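Local coordinates for protein putative peptidase (Chlamydophila abortus, PDB 3CE2) that probably acts as a zinc-dependent oligopeptidase of the M3B family, cleaving a variety of small peptides, at residues 309-317 and 509-519. Sequence-based numbering, arbitrary orientation.
With ZN (zinc ion), chain E.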
ATOM      1  N   LYS A 309     -26.485  15.907 -19.072  1.00 57.23           N
ATOM      2  CA  LYS A 309     -26.163  16.194 -20.466  1.00 61.88           C
ATOM      3  C   LYS A 309     -24.668  16.178 -20.748  1.00 60.98           C
ATOM      4  O   LYS A 309     -24.255  16.059 -21.894  1.00 67.48           O
ATOM      5  CB  LYS A 309     -26.835  17.467 -20.991  1.00 61.48           C
ATOM      6  CG  LYS A 309     -26.002  18.734 -20.892  1.00 69.20           C
ATOM      7  CD  LYS A 309     -26.543  19.892 -21.782  1.00 70.59           C
ATOM      8  CE  LYS A 309     -28.029  19.739 -22.226  1.00 75.05           C
ATOM      9  NZ  LYS A 309     -29.051  19.329 -21.194  1.00 70.95           N
ATOM     10  N   ASP A 310     -23.847  16.293 -19.717  1.00 61.28           N
ATOM     11  CA  ASP A 310     -22.412  16.087 -19.908  1.00 59.04           C
ATOM     12  C   ASP A 310     -21.767  15.520 -18.643  1.00 55.98           C
ATOM     13  O   ASP A 310     -22.464  15.269 -17.663  1.00 60.17           O
ATOM     14  CB  ASP A 310     -21.720  17.333 -20.443  1.00 56.86           C
ATOM     15  CG  ASP A 310     -21.854  18.503 -19.532  1.00 63.16           C
ATOM     16  OD1 ASP A 310     -22.530  18.372 -18.489  1.00 63.36           O
ATOM     17  OD2 ASP A 310     -21.270  19.563 -19.863  1.00 61.95           O
ATOM     18  N   PHE A 311     -20.471  15.250 -18.660  1.00 47.64           N
ATOM     19  CA  PHE A 311     -19.919  14.499 -17.537  1.00 39.99           C
ATOM     20  C   PHE A 311     -18.629  15.125 -17.115  1.00 40.08           C
ATOM     21  O   PHE A 311     -17.647  15.116 -17.861  1.00 43.94           O
ATOM     22  CB  PHE A 311     -19.681  13.049 -17.928  1.00 39.22           C
ATOM     23  CG  PHE A 311     -19.559  12.112 -16.777  1.00 35.14           C
ATOM     24  CD1 PHE A 311     -20.660  11.805 -16.001  1.00 33.46           C
ATOM     25  CD2 PHE A 311     -18.350  11.510 -16.485  1.00 34.54           C
ATOM     26  CE1 PHE A 311     -20.561  10.914 -14.932  1.00 35.60           C
ATOM     27  CE2 PHE A 311     -18.244  10.612 -15.422  1.00 36.04           C
ATOM     28  CZ  PHE A 311     -19.364  10.323 -14.636  1.00 30.22           C
ATOM     29  N   HIS A 312     -18.646  15.686 -15.913  1.00 41.05           N
ATOM     30  CA  HIS A 312     -17.536  16.459 -15.422  1.00 38.74           C
ATOM     31  C   HIS A 312     -16.751  15.600 -14.452  1.00 42.30           C
ATOM     32  O   HIS A 312     -17.265  14.599 -13.915  1.00 38.72           O
ATOM     33  CB  HIS A 312     -18.063  17.704 -14.722  1.00 44.90           C
ATOM     34  CG  HIS A 312     -18.489  18.798 -15.657  1.00 51.98           C
ATOM     35  ND1 HIS A 312     -17.688  19.885 -15.946  1.00 53.43           N
ATOM     36  CD2 HIS A 312     -19.632  18.982 -16.358  1.00 50.52           C
ATOM     37  CE1 HIS A 312     -18.316  20.685 -16.787  1.00 47.63           C
ATOM     38  NE2 HIS A 312     -19.494  20.158 -17.060  1.00 44.79           N
ATOM     39  N   PHE A 313     -15.502  15.985 -14.214  1.00 40.46           N
ATOM     40  CA  PHE A 313     -14.707  15.277 -13.229  1.00 39.12           C
ATOM     41  C   PHE A 313     -15.420  15.180 -11.901  1.00 42.19           C
ATOM     42  O   PHE A 313     -15.178  14.244 -11.152  1.00 45.47           O
ATOM     43  CB  PHE A 313     -13.373  15.947 -13.016  1.00 33.11           C
ATOM     44  CG  PHE A 313     -12.353  15.565 -14.008  1.00 27.62           C
ATOM     45  CD1 PHE A 313     -11.969  14.222 -14.140  1.00 27.78           C
ATOM     46  CD2 PHE A 313     -11.739  16.536 -14.787  1.00 30.01           C
ATOM     47  CE1 PHE A 313     -10.991  13.840 -15.046  1.00 32.52           C
ATOM     48  CE2 PHE A 313     -10.747  16.179 -15.715  1.00 35.66           C
ATOM     49  CZ  PHE A 313     -10.369  14.823 -15.846  1.00 37.76           C
ATOM     50  N   TYR A 314     -16.297  16.136 -11.600  1.00 43.09           N
ATOM     51  CA  TYR A 314     -17.007  16.081 -10.329  1.00 38.18           C
ATOM     52  C   TYR A 314     -18.220  15.180 -10.398  1.00 40.58           C
ATOM     53  O   TYR A 314     -19.042  15.168  -9.489  1.00 44.82           O
ATOM     54  CB  TYR A 314     -17.372  17.473  -9.819  1.00 37.70           C
ATOM     55  CG  TYR A 314     -18.078  18.371 -10.808  1.00 38.27           C
ATOM     56  CD1 TYR A 314     -19.453  18.297 -10.993  1.00 38.29           C
ATOM     57  CD2 TYR A 314     -17.377  19.311 -11.529  1.00 38.94           C
ATOM     58  CE1 TYR A 314     -20.107  19.135 -11.887  1.00 35.05           C
ATOM     59  CE2 TYR A 314     -18.013  20.148 -12.423  1.00 39.18           C
ATOM     60  CZ  TYR A 314     -19.384  20.045 -12.593  1.00 38.52           C
ATOM     61  OH  TYR A 314     -20.014  20.872 -13.472  1.00 41.10           O
ATOM     62  N   ASP A 315     -18.331  14.405 -11.466  1.00 35.88           N
ATOM     63  CA  ASP A 315     -19.465  13.507 -11.583  1.00 39.17           C
ATOM     64  C   ASP A 315     -19.010  12.089 -11.341  1.00 41.12           C
ATOM     65  O   ASP A 315     -19.807  11.214 -10.982  1.00 40.33           O
ATOM     66  CB  ASP A 315     -20.101  13.656 -12.954  1.00 40.38           C
ATOM     67  CG  ASP A 315     -20.859  14.958 -13.082  1.00 45.68           C
ATOM     68  OD1 ASP A 315     -21.697  15.238 -12.181  1.00 43.70           O
ATOM     69  OD2 ASP A 315     -20.597  15.708 -14.054  1.00 44.50           O
ATOM     70  N   VAL A 316     -17.703  11.903 -11.508  1.00 37.27           N
ATOM     71  CA  VAL A 316     -17.035  10.614 -11.421  1.00 38.10           C
ATOM     72  C   VAL A 316     -17.396   9.751 -10.194  1.00 42.56           C
ATOM     73  O   VAL A 316     -17.451   8.530 -10.305  1.00 47.15           O
ATOM     74  CB  VAL A 316     -15.507  10.822 -11.451  1.00 40.19           C
ATOM     75  CG1 VAL A 316     -14.794   9.562 -11.065  1.00 37.91           C
ATOM     76  CG2 VAL A 316     -15.041  11.344 -12.833  1.00 35.98           C
ATOM     77  N   TYR A 317     -17.644  10.353  -9.032  1.00 39.40           N
ATOM     78  CA  TYR A 317     -17.902   9.529  -7.848  1.00 44.07           C
ATOM     79  C   TYR A 317     -19.338   9.615  -7.344  1.00 46.61           C
ATOM     80  O   TYR A 317     -19.672   9.082  -6.292  1.00 53.62           O
ATOM     81  CB  TYR A 317     -16.869   9.791  -6.733  1.00 45.29           C
ATOM     82  CG  TYR A 317     -15.430   9.597  -7.203  1.00 47.00           C
ATOM     83  CD1 TYR A 317     -14.925   8.327  -7.487  1.00 48.58           C
ATOM     84  CD2 TYR A 317     -14.586  10.689  -7.386  1.00 48.17           C
ATOM     85  CE1 TYR A 317     -13.611   8.157  -7.940  1.00 48.90           C
ATOM     86  CE2 TYR A 317     -13.280  10.538  -7.836  1.00 48.28           C
ATOM     87  CZ  TYR A 317     -12.791   9.275  -8.110  1.00 50.98           C
ATOM     88  OH  TYR A 317     -11.484   9.141  -8.567  1.00 50.63           O
ATOM     89  N   TYR A 509      -9.191  10.894 -20.547  1.00 43.92           N
ATOM     90  CA  TYR A 509     -10.558  11.243 -20.262  1.00 37.91           C
ATOM     91  C   TYR A 509     -11.192  12.025 -21.379  1.00 41.95           C
ATOM     92  O   TYR A 509     -12.388  12.343 -21.308  1.00 45.64           O
ATOM     93  CB  TYR A 509     -10.593  12.074 -18.981  1.00 44.16           C
ATOM     94  CG  TYR A 509     -10.128  11.331 -17.751  1.00 42.88           C
ATOM     95  CD1 TYR A 509     -10.885  10.295 -17.214  1.00 42.14           C
ATOM     96  CD2 TYR A 509      -8.942  11.673 -17.122  1.00 42.20           C
ATOM     97  CE1 TYR A 509     -10.473   9.617 -16.082  1.00 40.32           C
ATOM     98  CE2 TYR A 509      -8.509  10.990 -16.005  1.00 41.87           C
ATOM     99  CZ  TYR A 509      -9.278   9.969 -15.481  1.00 44.55           C
ATOM    100  OH  TYR A 509      -8.831   9.288 -14.365  1.00 44.82           O
ATOM    101  N   GLY A 510     -10.386  12.342 -22.398  1.00 43.59           N
ATOM    102  CA  GLY A 510     -10.800  13.170 -23.544  1.00 44.23           C
ATOM    103  C   GLY A 510     -12.102  12.786 -24.237  1.00 51.12           C
ATOM    104  O   GLY A 510     -12.907  13.649 -24.590  1.00 51.51           O
ATOM    105  N   GLU A 511     -12.328  11.494 -24.433  1.00 48.42           N
ATOM    106  CA  GLU A 511     -13.532  11.079 -25.130  1.00 52.10           C
ATOM    107  C   GLU A 511     -14.783  11.144 -24.281  1.00 49.38           C
ATOM    108  O   GLU A 511     -15.855  10.836 -24.770  1.00 53.46           O
ATOM    109  CB  GLU A 511     -13.391   9.655 -25.696  1.00 58.41           C
ATOM    110  CG  GLU A 511     -12.274   9.491 -26.725  1.00 67.80           C
ATOM    111  CD  GLU A 511     -12.295  10.582 -27.787  1.00 75.52           C
ATOM    112  OE1 GLU A 511     -13.204  10.567 -28.649  1.00 75.93           O
ATOM    113  OE2 GLU A 511     -11.397  11.455 -27.762  1.00 80.26           O
ATOM    114  N   ILE A 512     -14.693  11.501 -23.010  1.00 46.34           N
ATOM    115  CA  ILE A 512     -15.917  11.423 -22.201  1.00 43.91           C
ATOM    116  C   ILE A 512     -16.120  12.616 -21.282  1.00 48.58           C
ATOM    117  O   ILE A 512     -17.248  13.036 -21.050  1.00 47.57           O
ATOM    118  CB  ILE A 512     -15.989  10.102 -21.387  1.00 42.41           C
ATOM    119  CG1 ILE A 512     -17.297   9.990 -20.612  1.00 38.96           C
ATOM    120  CG2 ILE A 512     -14.816  10.009 -20.411  1.00 42.57           C
ATOM    121  CD1 ILE A 512     -18.548  10.287 -21.421  1.00 45.17           C
ATOM    122  N   ILE A 513     -15.023  13.153 -20.752  1.00 53.50           N
ATOM    123  CA  ILE A 513     -15.099  14.186 -19.723  1.00 47.08           C
ATOM    124  C   ILE A 513     -15.135  15.571 -20.343  1.00 47.53           C
ATOM    125  O   ILE A 513     -14.362  15.876 -21.259  1.00 41.23           O
ATOM    126  CB  ILE A 513     -13.889  14.109 -18.739  1.00 44.07           C
ATOM    127  CG1 ILE A 513     -13.934  12.811 -17.935  1.00 42.76           C
ATOM    128  CG2 ILE A 513     -13.919  15.285 -17.759  1.00 39.46           C
ATOM    129  CD1 ILE A 513     -14.964  12.851 -16.834  1.00 34.01           C
ATOM    130  N   THR A 514     -16.018  16.416 -19.828  1.00 44.31           N
ATOM    131  CA  THR A 514     -15.971  17.818 -20.160  1.00 47.29           C
ATOM    132  C   THR A 514     -15.112  18.520 -19.104  1.00 48.19           C
ATOM    133  O   THR A 514     -15.392  18.430 -17.913  1.00 49.03           O
ATOM    134  CB  THR A 514     -17.380  18.394 -20.140  1.00 53.90           C
ATOM    135  OG1 THR A 514     -18.182  17.713 -21.118  1.00 55.90           O
ATOM    136  CG2 THR A 514     -17.364  19.935 -20.368  1.00 44.85           C
ATOM    137  N   PHE A 515     -14.066  19.202 -19.539  1.00 44.09           N
ATOM    138  CA  PHE A 515     -13.157  19.855 -18.612  1.00 48.26           C
ATOM    139  C   PHE A 515     -13.720  21.142 -18.066  1.00 46.07           C
ATOM    140  O   PHE A 515     -14.500  21.798 -18.725  1.00 51.63           O
ATOM    141  CB  PHE A 515     -11.807  20.127 -19.274  1.00 49.70           C
ATOM    142  CG  PHE A 515     -11.080  18.887 -19.657  1.00 54.42           C
ATOM    143  CD1 PHE A 515     -11.520  17.646 -19.202  1.00 58.53           C
ATOM    144  CD2 PHE A 515      -9.945  18.941 -20.442  1.00 63.59           C
ATOM    145  CE1 PHE A 515     -10.860  16.469 -19.536  1.00 55.94           C
ATOM    146  CE2 PHE A 515      -9.269  17.756 -20.791  1.00 68.75           C
ATOM    147  CZ  PHE A 515      -9.747  16.515 -20.328  1.00 58.89           C
ATOM    148  N   ASP A 516     -13.351  21.484 -16.838  1.00 45.47           N
ATOM    149  CA  ASP A 516     -13.640  22.805 -16.321  1.00 41.99           C
ATOM    150  C   ASP A 516     -12.386  23.631 -16.504  1.00 41.67           C
ATOM    151  O   ASP A 516     -11.352  23.093 -16.867  1.00 42.69           O
ATOM    152  CB  ASP A 516     -14.082  22.743 -14.875  1.00 44.43           C
ATOM    153  CG  ASP A 516     -15.456  22.146 -14.725  1.00 51.59           C
ATOM    154  OD1 ASP A 516     -16.456  22.917 -14.666  1.00 53.88           O
ATOM    155  OD2 ASP A 516     -15.540  20.901 -14.675  1.00 52.97           O
ATOM    156  N   VAL A 517     -12.468  24.938 -16.295  1.00 48.16           N
ATOM    157  CA  VAL A 517     -11.343  25.815 -16.661  1.00 48.79           C
ATOM    158  C   VAL A 517     -10.094  25.573 -15.814  1.00 47.33           C
ATOM    159  O   VAL A 517      -9.001  25.855 -16.255  1.00 47.95           O
ATOM    160  CB  VAL A 517     -11.740  27.321 -16.654  1.00 48.89           C
ATOM    161  CG1 VAL A 517     -12.804  27.574 -17.677  1.00 48.50           C
ATOM    162  CG2 VAL A 517     -12.287  27.736 -15.285  1.00 54.20           C
ATOM    163  N   LEU A 518     -10.248  25.039 -14.604  1.00 49.50           N
ATOM    164  CA  LEU A 518      -9.087  24.830 -13.748  1.00 45.10           C
ATOM    165  C   LEU A 518      -8.753  23.368 -13.525  1.00 44.79           C
ATOM    166  O   LEU A 518      -7.925  23.017 -12.678  1.00 47.11           O
ATOM    167  CB  LEU A 518      -9.293  25.552 -12.425  1.00 48.58           C
ATOM    168  CG  LEU A 518      -9.267  27.065 -12.699  1.00 53.91           C
ATOM    169  CD1 LEU A 518      -9.483  27.879 -11.437  1.00 43.25           C
ATOM    170  CD2 LEU A 518      -7.965  27.515 -13.448  1.00 52.94           C
ATOM    171  N   SER A 519      -9.389  22.507 -14.298  1.00 42.71           N
ATOM    172  CA  SER A 519      -9.281  21.070 -14.070  1.00 43.73           C
ATOM    173  C   SER A 519      -7.848  20.594 -14.105  1.00 44.00           C
ATOM    174  O   SER A 519      -7.482  19.633 -13.430  1.00 50.22           O
ATOM    175  CB  SER A 519     -10.101  20.309 -15.099  1.00 37.93           C
ATOM    176  OG  SER A 519     -11.466  20.486 -14.803  1.00 45.04           O
TER
HETATM  177 ZN    ZN E 704     -21.170  20.715 -18.312  0.60 60.98          ZN
HETATM  178  O   HOH W   1     -22.872  21.187 -17.614  1.00 47.35           O
HETATM  179  O   HOH W   2     -14.695  18.277 -15.237  1.00 40.37           O
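The imidazole of His312 lies between CB of Thr514, over one face, and the hydroxyl of Tyr314 from its own segment, centred over the other. At its edge, close to the ring plane, ND1 gives a hydrogen bond of 2.7 Å to OD2 of Asp516, which receives it on the syn side but 33° out of the carboxylate plane. The other ring nitrogen, NE2, binds a zinc ion at 2.2 Å, joined there by Asp310 OD2 and a water; Asp516, in the second shell, thus helps fix the rotation of a metal ligand and probably makes NE2 a stronger electron-pair donor. This zinc is distinct from that of His402, His406 and Glu430, whose HExxH pattern marks the catalytic metal of M3 peptidases. CG2 of Ile513 sits 3.8 Å above the centre of the Phe313 ring, while the CE1 edge of Phe313 points at the face of Tyr509 in a T-shaped pair, planes at 81°. Phe515 lies nearly parallel to Phe313 but slid aside. Thr514 N bonds to Phe311 O at 2.9 Å, and a second water links Phe313 N, Thr514 O and Asp516 OD2. The contact joins two loops, one following helix 292-306, the other helix 494-509; helix 222-237 also borders it.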